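Local coordinates for DUF115 domain-containing protein (Magnetospirillum magneticum AMB-1, PDB 5MU5) that is a Maf-type glycosyltransferase involved in bacterial flagella formation, probably by attaching sugars to flagellin, at residues Pro370-Phe378 with Pro586-Val594; Arg250-Tyr261 with Ser350-Arg358. All coordinates share one frame; numbering follows the deposited sequence.

Contact 1 (Pro370-Phe378 with Pro586-Val594); sequences PALSSYALF and PPTVAQFFV
Phe592 lays one face of its ring against the backbone that leads into helix 373-378, with Leu372 O 3.6 Å above the ring plane and offset toward the rim. The opposite face carries the ring of Pro587, whose CB stands 3.5 Å from the plane, so the phenyl is clamped between a peptide and a proline. With CG anti to its carbonyl carbon (chi1 -86°), the ring lies alongside the start of helix 373-378, and Phe592 CB comes 3.6 Å from Ser373 CA. Were the phenyl lost to an alanine here, a gap would probably open between Pro587 and the Leu372-Ser373 peptide. Helices 373-378 and 589-594 run antiparallel at 166°, their axes 8.6 Å apart, joining the MptE-like region to the Maf helical bundle. Ala376, being small, lets Val589 CG2 approach its CB to 3.7 Å. The same methyl reaches Leu377 CB at 3.5 Å, the side chains crossing obliquely. Phe593 turns its CE1 toward Ser373 CB, 3.5 Å away, while Ser373 OG hydrogen-bonds Thr249 OG1. Outside the interface, Thr588 and Gln591 form a capping box: Gln591 N donates to Thr588 OG1 at 3.1 Å, and Thr588 N to Gln591 OE1.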
loop_
_atom_site.group_PDB
_atom_site.type_symbol
_atom_site.label_atom_id
_atom_site.label_comp_id
_atom_site.label_asym_id
_atom_site.label_seq_id
_atom_site.Cartn_x
_atom_site.Cartn_y
_atom_site.Cartn_z
ATOM N N PRO A 370 -1.187 9.423 7.864
ATOM C CA PRO A 370 0.144 9.075 7.384
ATOM C C PRO A 370 0.241 8.778 5.884
ATOM O O PRO A 370 -0.769 8.752 5.184
ATOM C CB PRO A 370 0.506 7.834 8.222
ATOM C CG PRO A 370 -0.792 7.247 8.648
ATOM C CD PRO A 370 -1.778 8.372 8.717
ATOM N N ALA A 371 1.469 8.612 5.398
ATOM C CA ALA A 371 1.712 8.170 4.019
ATOM C C ALA A 371 1.242 9.164 2.951
ATOM O O ALA A 371 0.712 8.775 1.909
ATOM C CB ALA A 371 1.073 6.787 3.790
ATOM N N LEU A 372 1.452 10.446 3.210
ATOM C CA LEU A 372 1.059 11.503 2.284
ATOM C C LEU A 372 2.079 12.610 2.406
ATOM O O LEU A 372 2.777 12.685 3.401
ATOM C CB LEU A 372 -0.332 12.058 2.631
ATOM C CG LEU A 372 -1.535 11.114 2.521
ATOM C CD1 LEU A 372 -2.780 11.704 3.184
ATOM C CD2 LEU A 372 -1.842 10.777 1.075
ATOM N N SER A 373 2.152 13.468 1.393
ATOM C CA SER A 373 3.010 14.644 1.429
ATOM C C SER A 373 2.665 15.549 2.624
ATOM O O SER A 373 3.535 16.133 3.230
ATOM C CB SER A 373 2.845 15.457 0.138
ATOM O OG SER A 373 1.488 15.872 -0.039
ATOM N N SER A 374 1.385 15.643 2.953
ATOM C CA SER A 374 0.917 16.453 4.064
ATOM C C SER A 374 1.396 15.915 5.411
ATOM O O SER A 374 1.550 16.677 6.358
ATOM C CB SER A 374 -0.607 16.499 4.042
ATOM O OG SER A 374 -1.131 15.191 3.873
ATOM N N TYR A 375 1.602 14.603 5.504
ATOM C CA TYR A 375 2.109 14.014 6.736
ATOM C C TYR A 375 3.555 14.437 6.939
ATOM O O TYR A 375 3.933 14.956 7.986
ATOM C CB TYR A 375 2.026 12.484 6.704
ATOM C CG TYR A 375 2.475 11.880 8.002
ATOM C CD1 TYR A 375 1.608 11.831 9.099
ATOM C CD2 TYR A 375 3.773 11.384 8.159
ATOM C CE1 TYR A 375 2.008 11.294 10.304
ATOM C CE2 TYR A 375 4.191 10.854 9.368
ATOM C CZ TYR A 375 3.302 10.818 10.440
ATOM O OH TYR A 375 3.692 10.300 11.654
ATOM N N ALA A 376 4.364 14.237 5.912
ATOM C CA ALA A 376 5.771 14.535 6.003
ATOM C C ALA A 376 5.996 16.011 6.250
ATOM O O ALA A 376 6.913 16.389 6.948
ATOM C CB ALA A 376 6.473 14.105 4.722
ATOM N N LEU A 377 5.160 16.858 5.678
ATOM C CA LEU A 377 5.409 18.277 5.774
ATOM C C LEU A 377 4.897 18.840 7.113
ATOM O O LEU A 377 5.621 19.557 7.808
ATOM C CB LEU A 377 4.784 18.979 4.571
ATOM C CG LEU A 377 5.424 20.305 4.150
ATOM C CD1 LEU A 377 4.779 20.815 2.865
ATOM C CD2 LEU A 377 5.299 21.349 5.252
ATOM N N PHE A 378 3.680 18.450 7.496
ATOM C CA PHE A 378 2.971 19.068 8.623
ATOM C C PHE A 378 2.847 18.298 9.940
ATOM O O PHE A 378 2.511 18.901 10.962
ATOM C CB PHE A 378 1.567 19.470 8.169
ATOM C CG PHE A 378 1.546 20.635 7.234
ATOM C CD1 PHE A 378 1.929 21.887 7.670
ATOM C CD2 PHE A 378 1.101 20.492 5.931
ATOM C CE1 PHE A 378 1.906 22.973 6.816
ATOM C CE2 PHE A 378 1.077 21.577 5.071
ATOM C CZ PHE A 378 1.483 22.817 5.515
ATOM N N PRO A 586 12.289 7.952 6.405
ATOM C CA PRO A 586 10.952 8.095 5.822
ATOM C C PRO A 586 11.006 8.921 4.535
ATOM O O PRO A 586 11.980 9.623 4.298
ATOM C CB PRO A 586 10.138 8.799 6.924
ATOM C CG PRO A 586 11.143 9.421 7.843
ATOM C CD PRO A 586 12.520 8.895 7.516
ATOM N N PRO A 587 9.974 8.825 3.695
ATOM C CA PRO A 587 10.045 9.614 2.473
ATOM C C PRO A 587 10.002 11.118 2.742
ATOM O O PRO A 587 9.319 11.562 3.660
ATOM C CB PRO A 587 8.802 9.171 1.685
ATOM C CG PRO A 587 8.330 7.909 2.326
ATOM C CD PRO A 587 8.777 7.967 3.749
ATOM N N THR A 588 10.740 11.887 1.950
ATOM C CA THR A 588 10.681 13.331 2.023
ATOM C C THR A 588 9.396 13.830 1.368
ATOM O O THR A 588 8.732 13.102 0.605
ATOM C CB THR A 588 11.843 13.986 1.251
ATOM O OG1 THR A 588 11.805 13.548 -0.110
ATOM C CG2 THR A 588 13.214 13.639 1.873
ATOM N N VAL A 589 9.069 15.087 1.638
ATOM C CA VAL A 589 7.963 15.749 0.966
ATOM C C VAL A 589 8.151 15.712 -0.557
ATOM O O VAL A 589 7.226 15.384 -1.303
ATOM C CB VAL A 589 7.834 17.193 1.483
ATOM C CG1 VAL A 589 6.912 18.030 0.622
ATOM C CG2 VAL A 589 7.353 17.170 2.926
ATOM N N ALA A 590 9.350 16.045 -1.025
ATOM C CA ALA A 590 9.649 16.005 -2.458
ATOM C C ALA A 590 9.340 14.638 -3.059
ATOM O O ALA A 590 8.725 14.533 -4.111
ATOM C CB ALA A 590 11.103 16.369 -2.704
ATOM N N GLN A 591 9.739 13.588 -2.365
ATOM C CA GLN A 591 9.483 12.247 -2.853
ATOM C C GLN A 591 8.004 11.906 -2.902
ATOM O O GLN A 591 7.547 11.248 -3.827
ATOM C CB GLN A 591 10.213 11.236 -1.993
ATOM C CG GLN A 591 11.679 11.185 -2.299
ATOM C CD GLN A 591 12.426 10.338 -1.303
ATOM O OE1 GLN A 591 12.103 10.333 -0.113
ATOM N NE2 GLN A 591 13.444 9.618 -1.782
ATOM N N PHE A 592 7.265 12.304 -1.878
ATOM C CA PHE A 592 5.833 12.089 -1.892
ATOM C C PHE A 592 5.189 12.828 -3.035
ATOM O O PHE A 592 4.259 12.326 -3.642
ATOM C CB PHE A 592 5.168 12.556 -0.608
ATOM C CG PHE A 592 5.174 11.541 0.474
ATOM C CD1 PHE A 592 4.482 10.363 0.316
ATOM C CD2 PHE A 592 5.845 11.779 1.664
ATOM C CE1 PHE A 592 4.467 9.420 1.318
ATOM C CE2 PHE A 592 5.838 10.851 2.675
ATOM C CZ PHE A 592 5.148 9.669 2.502
ATOM N N PHE A 593 5.659 14.027 -3.316
ATOM C CA PHE A 593 5.062 14.819 -4.397
ATOM C C PHE A 593 5.152 14.201 -5.776
ATOM O O PHE A 593 4.182 14.224 -6.511
ATOM C CB PHE A 593 5.633 16.232 -4.430
ATOM C CG PHE A 593 4.742 17.237 -3.801
ATOM C CD1 PHE A 593 4.582 17.276 -2.438
ATOM C CD2 PHE A 593 4.049 18.151 -4.586
ATOM C CE1 PHE A 593 3.740 18.204 -1.859
ATOM C CE2 PHE A 593 3.194 19.069 -4.010
ATOM C CZ PHE A 593 3.049 19.101 -2.644
ATOM N N VAL A 594 6.296 13.618 -6.109
ATOM C CA VAL A 594 6.561 13.203 -7.479
ATOM C C VAL A 594 6.679 11.710 -7.764
ATOM O O VAL A 594 6.495 11.305 -8.916
ATOM C CB VAL A 594 7.840 13.886 -8.000
ATOM C CG1 VAL A 594 7.693 15.396 -7.906
ATOM C CG2 VAL A 594 9.091 13.415 -7.259
#

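Contact 2 (Arg250-Tyr261 with Ser350-Arg358); sequences RASYKNMRDGRY and SNTVDPRVR
Asn255 carries its CG anti to its own carbonyl carbon (chi1 -80°), which swings the amide toward the turn at 350-353, and Arg358, its CG anti to the backbone N (chi1 -172°), bends at chi2 and chi3 to bring its guanidinium to the C-terminal end of helix 242-257. Asn255 ND2 spends both hydrogens on backbone carbonyls of the turn. Asn351 O, 2.7 Å from Asn255 ND2, lies in the amide plane, although the donor stands well above the plane of that carbonyl; Val353 O, 2.9 Å from the same nitrogen, is tilted slightly out of the amide plane. One turn earlier on the helix, Ser252 OG accepts from Asn351 ND2 at 3.0 Å, nearly in the plane of that amide. Pro355 CG makes an apolar contact with Lys254 CB at 3.5 Å, and Pro355 CD lies against Arg250 NH2, whose guanidinium is paired with Glu247 through NE; Ala251 CB packs on Thr352 O. Arg358 NH1 points at Asn255 O from near the guanidinium plane, although the modelled separation is doubtfully short. Arg260 O lies over one face of the same group, 3.7 Å from Arg358 NE. The contact ties the C-terminal end of helix 242-257 to the connection between strands 346-350 and 363-367. A type I turn from Ser350 to Val353 and an Asx turn at Asp354 shape this loop. Asn255 thus reads two main-chain carbonyls, Asn351, Pro355 and Arg358 add side-chain contacts, and the arginine's charge would probably be favoured by carbonyls at the helix end and in the loop after it.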
loop_
_atom_site.group_PDB
_atom_site.type_symbol
_atom_site.label_atom_id
_atom_site.label_comp_id
_atom_site.label_asym_id
_atom_site.label_seq_id
_atom_site.Cartn_x
_atom_site.Cartn_y
_atom_site.Cartn_z
ATOM N N ARG A 250 -2.392 21.248 0.232
ATOM C CA ARG A 250 -3.151 22.506 0.271
ATOM C C ARG A 250 -4.196 22.480 1.407
ATOM O O ARG A 250 -4.316 23.425 2.181
ATOM C CB ARG A 250 -3.858 22.771 -1.046
ATOM C CG ARG A 250 -4.635 24.077 -1.086
ATOM C CD ARG A 250 -5.717 24.035 -2.145
ATOM N NE ARG A 250 -6.813 23.176 -1.709
ATOM C CZ ARG A 250 -7.823 23.574 -0.938
ATOM N NH1 ARG A 250 -7.912 24.832 -0.527
ATOM N NH2 ARG A 250 -8.746 22.699 -0.579
ATOM N N ALA A 251 -4.941 21.389 1.499
ATOM C CA ALA A 251 -5.928 21.230 2.568
ATOM C C ALA A 251 -5.248 21.399 3.921
ATOM O O ALA A 251 -5.678 22.191 4.742
ATOM C CB ALA A 251 -6.610 19.858 2.486
ATOM N N SER A 252 -4.167 20.662 4.129
ATOM C CA SER A 252 -3.465 20.678 5.404
ATOM C C SER A 252 -2.899 22.057 5.696
ATOM O O SER A 252 -2.988 22.531 6.818
ATOM C CB SER A 252 -2.362 19.626 5.421
ATOM O OG SER A 252 -1.816 19.507 6.729
ATOM N N TYR A 253 -2.332 22.686 4.676
ATOM C CA TYR A 253 -1.784 24.026 4.799
ATOM C C TYR A 253 -2.878 24.957 5.317
ATOM O O TYR A 253 -2.689 25.633 6.311
ATOM C CB TYR A 253 -1.275 24.513 3.440
ATOM C CG TYR A 253 -0.775 25.941 3.395
ATOM C CD1 TYR A 253 -1.663 27.015 3.431
ATOM C CD2 TYR A 253 0.587 26.220 3.265
ATOM C CE1 TYR A 253 -1.209 28.314 3.378
ATOM C CE2 TYR A 253 1.042 27.517 3.208
ATOM C CZ TYR A 253 0.131 28.555 3.268
ATOM O OH TYR A 253 0.562 29.851 3.194
ATOM N N LYS A 254 -4.031 24.958 4.657
ATOM C CA LYS A 254 -5.119 25.866 5.026
ATOM C C LYS A 254 -5.714 25.518 6.370
ATOM O O LYS A 254 -6.112 26.390 7.100
ATOM C CB LYS A 254 -6.231 25.834 3.992
ATOM C CG LYS A 254 -5.792 26.220 2.603
ATOM C CD LYS A 254 -5.375 27.658 2.504
ATOM C CE LYS A 254 -6.585 28.557 2.596
ATOM N NZ LYS A 254 -6.178 29.964 2.389
ATOM N N ASN A 255 -5.794 24.236 6.681
ATOM C CA ASN A 255 -6.317 23.818 7.964
ATOM C C ASN A 255 -5.470 24.284 9.141
ATOM O O ASN A 255 -5.995 24.522 10.211
ATOM C CB ASN A 255 -6.435 22.298 8.011
ATOM C CG ASN A 255 -7.676 21.791 7.314
ATOM O OD1 ASN A 255 -8.686 22.488 7.267
ATOM N ND2 ASN A 255 -7.618 20.563 6.786
ATOM N N MET A 256 -4.166 24.405 8.946
ATOM C CA MET A 256 -3.270 24.707 10.051
ATOM C C MET A 256 -2.733 26.113 10.110
ATOM O O MET A 256 -2.179 26.493 11.127
ATOM C CB MET A 256 -2.102 23.750 9.995
ATOM C CG MET A 256 -2.499 22.340 10.363
ATOM S SD MET A 256 -1.118 21.277 10.024
ATOM C CE MET A 256 0.063 21.852 11.262
ATOM N N ARG A 257 -2.878 26.849 9.015
ATOM C CA ARG A 257 -2.373 28.202 8.866
ATOM C C ARG A 257 -2.862 29.132 9.973
ATOM O O ARG A 257 -2.056 29.724 10.676
ATOM C CB ARG A 257 -2.832 28.768 7.512
ATOM C CG ARG A 257 -2.317 30.162 7.176
ATOM C CD ARG A 257 -0.833 30.105 6.873
ATOM N NE ARG A 257 -0.241 31.421 6.756
ATOM C CZ ARG A 257 0.179 32.159 7.782
ATOM N NH1 ARG A 257 0.062 31.726 9.035
ATOM N NH2 ARG A 257 0.713 33.348 7.547
ATOM N N ASP A 258 -4.186 29.230 10.098
ATOM C CA ASP A 258 -4.873 30.207 10.946
ATOM C C ASP A 258 -5.775 29.552 11.965
ATOM O O ASP A 258 -5.994 28.348 11.949
ATOM C CB ASP A 258 -5.851 31.038 10.098
ATOM C CG ASP A 258 -5.196 31.749 8.947
ATOM O OD1 ASP A 258 -4.621 32.841 9.155
ATOM O OD2 ASP A 258 -5.310 31.241 7.812
ATOM N N GLY A 259 -6.330 30.395 12.827
ATOM C CA GLY A 259 -7.425 30.033 13.715
ATOM C C GLY A 259 -7.233 28.944 14.742
ATOM O O GLY A 259 -6.185 28.282 14.844
ATOM N N ARG A 260 -8.291 28.770 15.512
ATOM C CA ARG A 260 -8.299 27.773 16.540
ATOM C C ARG A 260 -8.466 26.383 15.919
ATOM O O ARG A 260 -9.269 26.164 15.015
ATOM C CB ARG A 260 -9.418 28.035 17.561
ATOM C CG ARG A 260 -9.193 29.233 18.477
ATOM C CD ARG A 260 -10.114 29.193 19.700
ATOM N NE ARG A 260 -11.534 29.297 19.341
ATOM C CZ ARG A 260 -12.201 30.439 19.152
ATOM N NH1 ARG A 260 -11.597 31.619 19.279
ATOM N NH2 ARG A 260 -13.489 30.401 18.827
ATOM N N TYR A 261 -7.637 25.470 16.385
ATOM C CA TYR A 261 -7.841 24.071 16.159
ATOM C C TYR A 261 -6.960 23.406 17.175
ATOM O O TYR A 261 -6.097 24.051 17.765
ATOM C CB TYR A 261 -7.475 23.640 14.736
ATOM C CG TYR A 261 -6.018 23.775 14.416
ATOM C CD1 TYR A 261 -5.124 22.760 14.721
ATOM C CD2 TYR A 261 -5.537 24.914 13.789
ATOM C CE1 TYR A 261 -3.782 22.880 14.410
ATOM C CE2 TYR A 261 -4.189 25.044 13.461
ATOM C CZ TYR A 261 -3.319 24.026 13.783
ATOM O OH TYR A 261 -1.984 24.149 13.483
ATOM N N SER A 350 -9.191 14.235 9.717
ATOM C CA SER A 350 -7.879 14.181 9.121
ATOM C C SER A 350 -7.403 15.605 8.798
ATOM O O SER A 350 -8.203 16.479 8.455
ATOM C CB SER A 350 -7.955 13.361 7.839
ATOM O OG SER A 350 -6.858 13.654 7.017
ATOM N N ASN A 351 -6.096 15.831 8.867
ATOM C CA ASN A 351 -5.557 17.132 8.523
ATOM C C ASN A 351 -5.824 17.545 7.080
ATOM O O ASN A 351 -5.711 18.723 6.742
ATOM C CB ASN A 351 -4.056 17.214 8.820
ATOM C CG ASN A 351 -3.230 16.168 8.082
ATOM O OD1 ASN A 351 -3.507 14.951 8.126
ATOM N ND2 ASN A 351 -2.171 16.639 7.428
ATOM N N THR A 352 -6.210 16.584 6.241
ATOM C CA THR A 352 -6.484 16.860 4.845
ATOM C C THR A 352 -7.958 17.051 4.513
ATOM O O THR A 352 -8.297 17.116 3.348
ATOM C CB THR A 352 -5.965 15.725 3.967
ATOM O OG1 THR A 352 -6.641 14.532 4.328
ATOM C CG2 THR A 352 -4.437 15.554 4.139
ATOM N N VAL A 353 -8.844 17.148 5.503
ATOM C CA VAL A 353 -10.243 17.415 5.174
ATOM C C VAL A 353 -10.391 18.818 4.584
ATOM O O VAL A 353 -9.529 19.694 4.782
ATOM C CB VAL A 353 -11.197 17.245 6.373
ATOM C CG1 VAL A 353 -11.096 15.826 6.908
ATOM C CG2 VAL A 353 -10.957 18.296 7.469
ATOM N N ASP A 354 -11.481 19.041 3.859
ATOM C CA ASP A 354 -11.701 20.350 3.249
ATOM C C ASP A 354 -11.587 21.478 4.300
ATOM O O ASP A 354 -12.217 21.415 5.329
ATOM C CB ASP A 354 -13.063 20.386 2.550
ATOM C CG ASP A 354 -13.212 21.584 1.589
ATOM O OD1 ASP A 354 -13.432 22.720 2.075
ATOM O OD2 ASP A 354 -13.128 21.369 0.352
ATOM N N PRO A 355 -10.792 22.520 4.034
ATOM C CA PRO A 355 -10.656 23.618 5.011
ATOM C C PRO A 355 -11.954 24.268 5.452
ATOM O O PRO A 355 -12.009 24.804 6.551
ATOM C CB PRO A 355 -9.815 24.656 4.271
ATOM C CG PRO A 355 -9.074 23.887 3.252
ATOM C CD PRO A 355 -9.954 22.740 2.843
ATOM N N ARG A 356 -12.982 24.225 4.606
ATOM C CA ARG A 356 -14.290 24.828 4.932
ATOM C C ARG A 356 -15.078 24.043 5.972
ATOM O O ARG A 356 -16.101 24.512 6.459
ATOM C CB ARG A 356 -15.150 24.958 3.669
ATOM C CG ARG A 356 -14.571 25.907 2.636
ATOM C CD ARG A 356 -15.315 25.793 1.332
ATOM N NE ARG A 356 -15.014 24.539 0.655
ATOM C CZ ARG A 356 -15.438 24.217 -0.566
ATOM N NH1 ARG A 356 -16.214 25.037 -1.257
ATOM N NH2 ARG A 356 -15.093 23.070 -1.101
ATOM N N VAL A 357 -14.619 22.839 6.291
ATOM C CA VAL A 357 -15.287 22.017 7.295
ATOM C C VAL A 357 -15.249 22.706 8.653
ATOM O O VAL A 357 -16.181 22.583 9.432
ATOM C CB VAL A 357 -14.645 20.611 7.397
ATOM C CG1 VAL A 357 -15.240 19.820 8.540
ATOM C CG2 VAL A 357 -14.848 19.839 6.104
ATOM N N ARG A 358 -14.169 23.440 8.910
ATOM C CA ARG A 358 -13.974 24.148 10.163
ATOM C C ARG A 358 -15.141 25.073 10.486
ATOM O O ARG A 358 -15.657 25.043 11.611
ATOM C CB ARG A 358 -12.661 24.943 10.144
ATOM C CG ARG A 358 -12.329 25.541 11.506
ATOM C CD ARG A 358 -10.880 25.307 11.885
ATOM N NE ARG A 358 -9.997 26.364 11.407
ATOM C CZ ARG A 358 -8.755 26.177 10.968
ATOM N NH1 ARG A 358 -8.240 24.950 10.883
ATOM N NH2 ARG A 358 -8.039 27.226 10.567
#

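Overall arrangement
From the N terminus, helix 242-257 comes first, and contact 2 closes a loop of 88 residues when the chain returns after strand 346-350. Strand 363-367 then leads to 370-378, where contact 1 opens; it closes after 207 intervening residues, at the start of helix 589-609. The two closures are thus in series, neither crossing nor enclosing the other. The centres of contact 1 and contact 2 lie about 17 Å apart. The two nevertheless touch: Phe378 of contact 1 packs on Ser252, Tyr253 and Met256 of contact 2, and Ser374 meets Thr352. Helix 373-378 touches both helix 242-257 and helix 589-609, linking the MptE-like sheet region to the C-terminal helices.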